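Local coordinates for TRAP dicarboxylate transporter-DctP subunit (Desulfovibrio desulfuricans subsp. desulfuricans, PDB 4NHB), which binds sn-glycerol-3-phosphate and probably delivers it, as the periplasmic solute-binding component, to a TRAP-type membrane transporter, at residues A[93-97]-A[175-179]; A[104-110]-A[309-313]. Residue numbers count along the deposited sequence, not the author numbering.

Contact 1: A[93-97]-A[175-179]. With G3P (sn-glycerol-3-phosphate), chain P.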
loop_
_atom_site.group_PDB
_atom_site.type_symbol
_atom_site.label_atom_id
_atom_site.label_comp_id
_atom_site.label_asym_id
_atom_site.label_seq_id
_atom_site.Cartn_x
_atom_site.Cartn_y
_atom_site.Cartn_z
ATOM N N GLY A 93 3.395 -3.457 -0.456
ATOM C CA GLY A 93 2.899 -3.001 0.812
ATOM C C GLY A 93 2.938 -4.036 1.940
ATOM O O GLY A 93 3.960 -4.689 2.189
ATOM N N THR A 94 1.820 -4.167 2.651
ATOM C CA THR A 94 1.809 -5.008 3.849
ATOM C C THR A 94 1.801 -6.516 3.535
ATOM O O THR A 94 1.621 -7.366 4.447
ATOM C CB THR A 94 0.621 -4.676 4.743
ATOM O OG1 THR A 94 -0.569 -4.762 3.951
ATOM C CG2 THR A 94 0.765 -3.262 5.378
ATOM N N GLN A 95 1.967 -6.845 2.252
ATOM C CA GLN A 95 2.281 -8.203 1.818
ATOM C C GLN A 95 3.511 -8.721 2.584
ATOM O O GLN A 95 3.643 -9.902 2.880
ATOM C CB GLN A 95 2.546 -8.231 0.311
ATOM C CG GLN A 95 1.303 -7.970 -0.618
ATOM C CD GLN A 95 0.967 -6.473 -0.790
ATOM O OE1 GLN A 95 1.440 -5.608 -0.036
ATOM N NE2 GLN A 95 0.158 -6.175 -1.785
ATOM N N THR A 96 4.421 -7.816 2.910
ATOM C CA THR A 96 5.648 -8.212 3.590
ATOM C C THR A 96 5.403 -8.514 5.047
ATOM O O THR A 96 6.328 -8.929 5.762
ATOM C CB THR A 96 6.732 -7.114 3.485
ATOM O OG1 THR A 96 6.218 -5.932 4.083
ATOM C CG2 THR A 96 7.088 -6.816 2.032
ATOM N N SER A 97 4.165 -8.324 5.510
ATOM C CA SER A 97 3.775 -8.842 6.815
ATOM C C SER A 97 3.939 -10.362 6.915
ATOM O O SER A 97 3.965 -10.885 8.012
ATOM C CB SER A 97 2.340 -8.428 7.191
ATOM O OG SER A 97 1.361 -9.054 6.383
ATOM N N ILE A 175 -4.154 -11.047 2.597
ATOM C CA ILE A 175 -3.180 -10.630 3.584
ATOM C C ILE A 175 -3.918 -10.691 4.910
ATOM O O ILE A 175 -5.063 -10.300 4.988
ATOM C CB ILE A 175 -2.715 -9.142 3.329
ATOM C CG1 ILE A 175 -2.160 -8.953 1.917
ATOM C CG2 ILE A 175 -1.685 -8.737 4.377
ATOM C CD1 ILE A 175 -1.685 -7.491 1.587
ATOM N N PRO A 176 -3.282 -11.205 5.960
ATOM C CA PRO A 176 -4.079 -11.435 7.168
ATOM C C PRO A 176 -4.834 -10.212 7.734
ATOM O O PRO A 176 -6.040 -10.255 8.087
ATOM C CB PRO A 176 -3.027 -11.973 8.146
ATOM C CG PRO A 176 -2.141 -12.786 7.260
ATOM C CD PRO A 176 -2.008 -11.939 6.000
ATOM N N LEU A 177 -4.161 -9.079 7.806
ATOM C CA LEU A 177 -4.807 -7.920 8.382
ATOM C C LEU A 177 -6.145 -7.558 7.666
ATOM O O LEU A 177 -7.083 -7.073 8.307
ATOM C CB LEU A 177 -3.805 -6.755 8.442
ATOM C CG LEU A 177 -3.733 -5.806 7.267
ATOM C CD1 LEU A 177 -4.767 -4.745 7.476
ATOM C CD2 LEU A 177 -2.343 -5.162 7.169
ATOM N N TYR A 178 -6.239 -7.819 6.356
ATOM C CA TYR A 178 -7.475 -7.573 5.578
ATOM C C TYR A 178 -8.608 -8.645 5.747
ATOM O O TYR A 178 -9.781 -8.315 5.824
ATOM C CB TYR A 178 -7.126 -7.451 4.083
ATOM C CG TYR A 178 -6.468 -6.118 3.747
ATOM C CD1 TYR A 178 -7.227 -5.008 3.514
ATOM C CD2 TYR A 178 -5.085 -5.982 3.720
ATOM C CE1 TYR A 178 -6.627 -3.777 3.201
ATOM C CE2 TYR A 178 -4.487 -4.749 3.442
ATOM C CZ TYR A 178 -5.277 -3.672 3.164
ATOM O OH TYR A 178 -4.721 -2.443 2.899
ATOM N N THR A 179 -8.233 -9.913 5.765
ATOM C CA THR A 179 -9.209 -10.989 5.954
ATOM C C THR A 179 -9.757 -10.893 7.377
ATOM O O THR A 179 -10.955 -11.047 7.595
ATOM C CB THR A 179 -8.594 -12.384 5.687
ATOM O OG1 THR A 179 -7.444 -12.577 6.514
ATOM C CG2 THR A 179 -8.179 -12.538 4.196
HETATM O O1 G3P P . -0.483 -2.819 1.128
HETATM C C1 G3P P . -1.381 -3.862 0.889
HETATM C C2 G3P P . -2.301 -3.504 -0.285
HETATM O O2 G3P P . -1.519 -3.261 -1.423
HETATM C C3 G3P P . -3.267 -4.670 -0.551
HETATM O O1P G3P P . -4.423 -4.174 -1.146
HETATM O O4P G3P P . -3.468 -3.417 -3.254
HETATM O O2P G3P P . -4.353 -5.797 -3.085
HETATM O O3P G3P P . -5.949 -3.883 -3.166
HETATM P P G3P P . -4.550 -4.336 -2.761
HETATM O O HOH W 1 -1.208 -9.119 7.805
#
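Ile175 is the centre of this contact. It stands at the N-cap position of helix 176-184, and its CA-to-CB bond points toward the 3-10 segment that begins at Thr94. Its CG2 lies 3.6 Å from Thr94 O and 3.7 Å from Ser97 OG. Its CD1 reaches 3.7 Å from Gln95 CD and 3.7 Å from C1 of the bound G3P, so one apolar side chain packs against both the turn and the ligand.

Thr94 is the main partner. Its OG1 packs 3.8 Å from Ile175 CD1 and 3.7 Å from Leu177 CD2, and lies at the edge of the Tyr178 ring, 4.0 Å from CE2. The polar needs of Thr94 OG1 and Tyr178 OH are met by Glu107, to which both are hydrogen-bonded. Thr94 N donates a hydrogen bond of 3.1 Å to G3P O1.

The CA-to-CB bond of Gln95 points away from 175-179, yet its side chain still meets Ile175. Gln95 NE2 makes a weak 3.4 Å hydrogen bond to G3P O2 and a further one to Glu75. Farther from the ligand, one water bridges the segments: it donates to Ser97 OG at 2.9 Å and accepts from Leu177 N at 3.0 Å. The arrangement is part of the sn-glycerol-3-phosphate pocket of a periplasmic binding protein, where a loop after a strand and a helix N-terminus meet beside the solute.

Contact 2: A[104-110]-A[309-313]. With G3P (sn-glycerol-3-phosphate), chain P.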
loop_
_atom_site.group_PDB
_atom_site.type_symbol
_atom_site.label_atom_id
_atom_site.label_comp_id
_atom_site.label_asym_id
_atom_site.label_seq_id
_atom_site.Cartn_x
_atom_site.Cartn_y
_atom_site.Cartn_z
ATOM N N ALA A 104 2.530 -5.318 9.015
ATOM C CA ALA A 104 1.074 -5.159 8.908
ATOM C C ALA A 104 0.624 -3.843 9.504
ATOM O O ALA A 104 -0.317 -3.237 9.027
ATOM C CB ALA A 104 0.344 -6.302 9.595
ATOM N N MET A 105 1.299 -3.405 10.558
ATOM C CA MET A 105 0.890 -2.192 11.257
ATOM C C MET A 105 1.095 -0.882 10.475
ATOM O O MET A 105 0.578 0.144 10.899
ATOM C CB MET A 105 1.561 -2.129 12.626
ATOM C CG MET A 105 1.155 -3.308 13.518
ATOM S SD MET A 105 1.599 -3.122 15.267
ATOM C CE MET A 105 0.264 -2.126 15.826
ATOM N N LEU A 106 1.802 -0.943 9.345
ATOM C CA LEU A 106 1.866 0.177 8.399
ATOM C C LEU A 106 0.449 0.578 7.975
ATOM O O LEU A 106 0.196 1.741 7.671
ATOM C CB LEU A 106 2.720 -0.172 7.172
ATOM C CG LEU A 106 4.252 -0.298 7.417
ATOM C CD1 LEU A 106 5.039 -0.977 6.267
ATOM C CD2 LEU A 106 4.864 1.036 7.682
ATOM N N GLU A 107 -0.468 -0.396 7.959
ATOM C CA GLU A 107 -1.863 -0.170 7.569
ATOM C C GLU A 107 -2.886 -0.456 8.702
ATOM O O GLU A 107 -3.985 -0.899 8.450
ATOM C CB GLU A 107 -2.172 -0.986 6.291
ATOM C CG GLU A 107 -1.345 -0.547 5.110
ATOM C CD GLU A 107 -1.618 -1.284 3.805
ATOM O OE1 GLU A 107 -2.188 -2.401 3.832
ATOM O OE2 GLU A 107 -1.230 -0.726 2.734
ATOM N N THR A 108 -2.501 -0.150 9.945
ATOM C CA THR A 108 -3.370 -0.289 11.133
ATOM C C THR A 108 -4.677 0.414 10.892
ATOM O O THR A 108 -4.704 1.626 10.600
ATOM C CB THR A 108 -2.690 0.343 12.382
ATOM O OG1 THR A 108 -1.464 -0.324 12.650
ATOM C CG2 THR A 108 -3.582 0.290 13.628
ATOM N N PRO A 109 -5.794 -0.336 10.949
ATOM C CA PRO A 109 -7.052 0.341 10.661
ATOM C C PRO A 109 -7.351 1.427 11.686
ATOM O O PRO A 109 -7.021 1.261 12.846
ATOM C CB PRO A 109 -8.079 -0.790 10.726
ATOM C CG PRO A 109 -7.301 -2.032 10.384
ATOM C CD PRO A 109 -5.944 -1.802 10.972
ATOM N N MET A 110 -7.931 2.528 11.248
ATOM C CA MET A 110 -8.365 3.581 12.171
ATOM C C MET A 110 -7.227 4.232 12.934
ATOM O O MET A 110 -7.434 4.729 14.039
ATOM C CB MET A 110 -9.322 2.989 13.215
ATOM C CG MET A 110 -10.450 2.205 12.635
ATOM S SD MET A 110 -11.340 3.200 11.444
ATOM C CE MET A 110 -11.405 4.805 12.250
ATOM N N SER A 309 -10.036 -5.211 15.504
ATOM C CA SER A 309 -9.062 -5.869 14.648
ATOM C C SER A 309 -7.629 -5.682 15.155
ATOM O O SER A 309 -6.743 -6.416 14.751
ATOM C CB SER A 309 -9.191 -5.398 13.177
ATOM O OG SER A 309 -9.027 -3.992 13.014
ATOM N N TRP A 310 -7.398 -4.720 16.046
ATOM C CA TRP A 310 -6.060 -4.563 16.608
ATOM C C TRP A 310 -5.608 -5.771 17.440
ATOM O O TRP A 310 -4.411 -5.934 17.682
ATOM C CB TRP A 310 -5.948 -3.280 17.438
ATOM C CG TRP A 310 -6.149 -2.015 16.640
ATOM C CD1 TRP A 310 -6.539 -1.923 15.326
ATOM C CD2 TRP A 310 -6.003 -0.674 17.111
ATOM N NE1 TRP A 310 -6.620 -0.598 14.952
ATOM C CE2 TRP A 310 -6.286 0.183 16.030
ATOM C CE3 TRP A 310 -5.635 -0.115 18.334
ATOM C CZ2 TRP A 310 -6.234 1.572 16.150
ATOM C CZ3 TRP A 310 -5.580 1.251 18.449
ATOM C CH2 TRP A 310 -5.881 2.085 17.365
ATOM N N LYS A 311 -6.534 -6.626 17.881
ATOM C CA LYS A 311 -6.106 -7.830 18.595
ATOM C C LYS A 311 -5.136 -8.595 17.708
ATOM O O LYS A 311 -4.151 -9.164 18.179
ATOM C CB LYS A 311 -7.288 -8.735 18.977
ATOM C CG LYS A 311 -6.872 -10.101 19.548
ATOM C CD LYS A 311 -8.078 -11.053 19.715
ATOM C CE LYS A 311 -7.681 -12.549 19.870
ATOM N NZ LYS A 311 -6.785 -12.822 21.047
ATOM N N LEU A 312 -5.404 -8.598 16.402
ATOM C CA LEU A 312 -4.491 -9.261 15.494
ATOM C C LEU A 312 -3.054 -8.807 15.771
ATOM O O LEU A 312 -2.136 -9.623 15.765
ATOM C CB LEU A 312 -4.857 -8.987 14.019
ATOM C CG LEU A 312 -3.747 -9.312 13.014
ATOM C CD1 LEU A 312 -3.467 -10.803 13.084
ATOM C CD2 LEU A 312 -4.112 -8.873 11.568
ATOM N N PHE A 313 -2.844 -7.509 16.025
ATOM C CA PHE A 313 -1.493 -7.000 16.193
ATOM C C PHE A 313 -0.931 -7.322 17.599
ATOM O O PHE A 313 0.260 -7.637 17.760
ATOM C CB PHE A 313 -1.438 -5.477 16.002
ATOM C CG PHE A 313 -2.032 -4.977 14.707
ATOM C CD1 PHE A 313 -1.676 -5.516 13.508
ATOM C CD2 PHE A 313 -2.961 -3.964 14.713
ATOM C CE1 PHE A 313 -2.224 -5.036 12.327
ATOM C CE2 PHE A 313 -3.496 -3.485 13.530
ATOM C CZ PHE A 313 -3.132 -4.034 12.353
HETATM O O1 G3P P . -0.483 -2.819 1.128
HETATM C C1 G3P P . -1.381 -3.862 0.889
HETATM C C2 G3P P . -2.301 -3.504 -0.285
HETATM O O2 G3P P . -1.519 -3.261 -1.423
HETATM C C3 G3P P . -3.267 -4.670 -0.551
HETATM O O1P G3P P . -4.423 -4.174 -1.146
HETATM O O4P G3P P . -3.468 -3.417 -3.254
HETATM O O2P G3P P . -4.353 -5.797 -3.085
HETATM O O3P G3P P . -5.949 -3.883 -3.166
HETATM P P G3P P . -4.550 -4.336 -2.761
#
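Ala104 opens the contact with its CB at the edge of the Phe313 ring, 4.0 Å from CE1. Met105 follows over one face of that ring. Its CG lies 3.9 Å from the ring centroid, a CH-pi contact, and its SD adds an oblique Met-aromatic contact at 4.7 Å from the same centroid. Glu107 makes no contact with 309-313. Its carboxylate leads away to the ligand, where OE2 accepts a 2.7 Å hydrogen bond from G3P O1. Thr108 ties its OG1 back to Met105 O at 2.7 Å, and its CG2 packs 3.4 Å from Trp310 NE1 and 3.8 Å from Phe313 CE2. Pro109 supplies the one direct hydrogen bond between the segments: Trp310 NE1 donates to Pro109 O at 2.8 Å. Pro109 CD also packs 3.8 Å from Phe313 CZ, and Pro109 CG 3.7 Å from Ser309 OG, which is hydrogen-bonded to Gly306 O. Met110 O lies at the edge of the indole, 4.0 Å from Trp310 CZ2.

The contact packs the loop between strand 89-92 and helix 115-122 against residues 309-313, which lead into helix 311-316. Helix 320-329 packs on Met105 and Trp310, while helix 176-184 touches Ala104, Ser309 and Leu312.

Overall arrangement
The two contacts lie on the same side of the chain's centre, with their own centres 10 Å apart. Segments 93-97 and 104-110 belong to one loop between strand 89-92 and helix 115-122. Their partners come later, 175-179 on helix 176-184 and 309-313 at helix 311-316, so the contacts cross along the chain. They touch directly. Glu107 OE1 is 2.7 Å from Tyr178 OH and 2.9 Å from Thr94 OG1, probable hydrogen bonds, and Leu177 CA packs 3.4 Å from Leu312 CD2. Both reach G3P. The shared loop therefore links the solute pocket to the C-terminal helices of the binding protein.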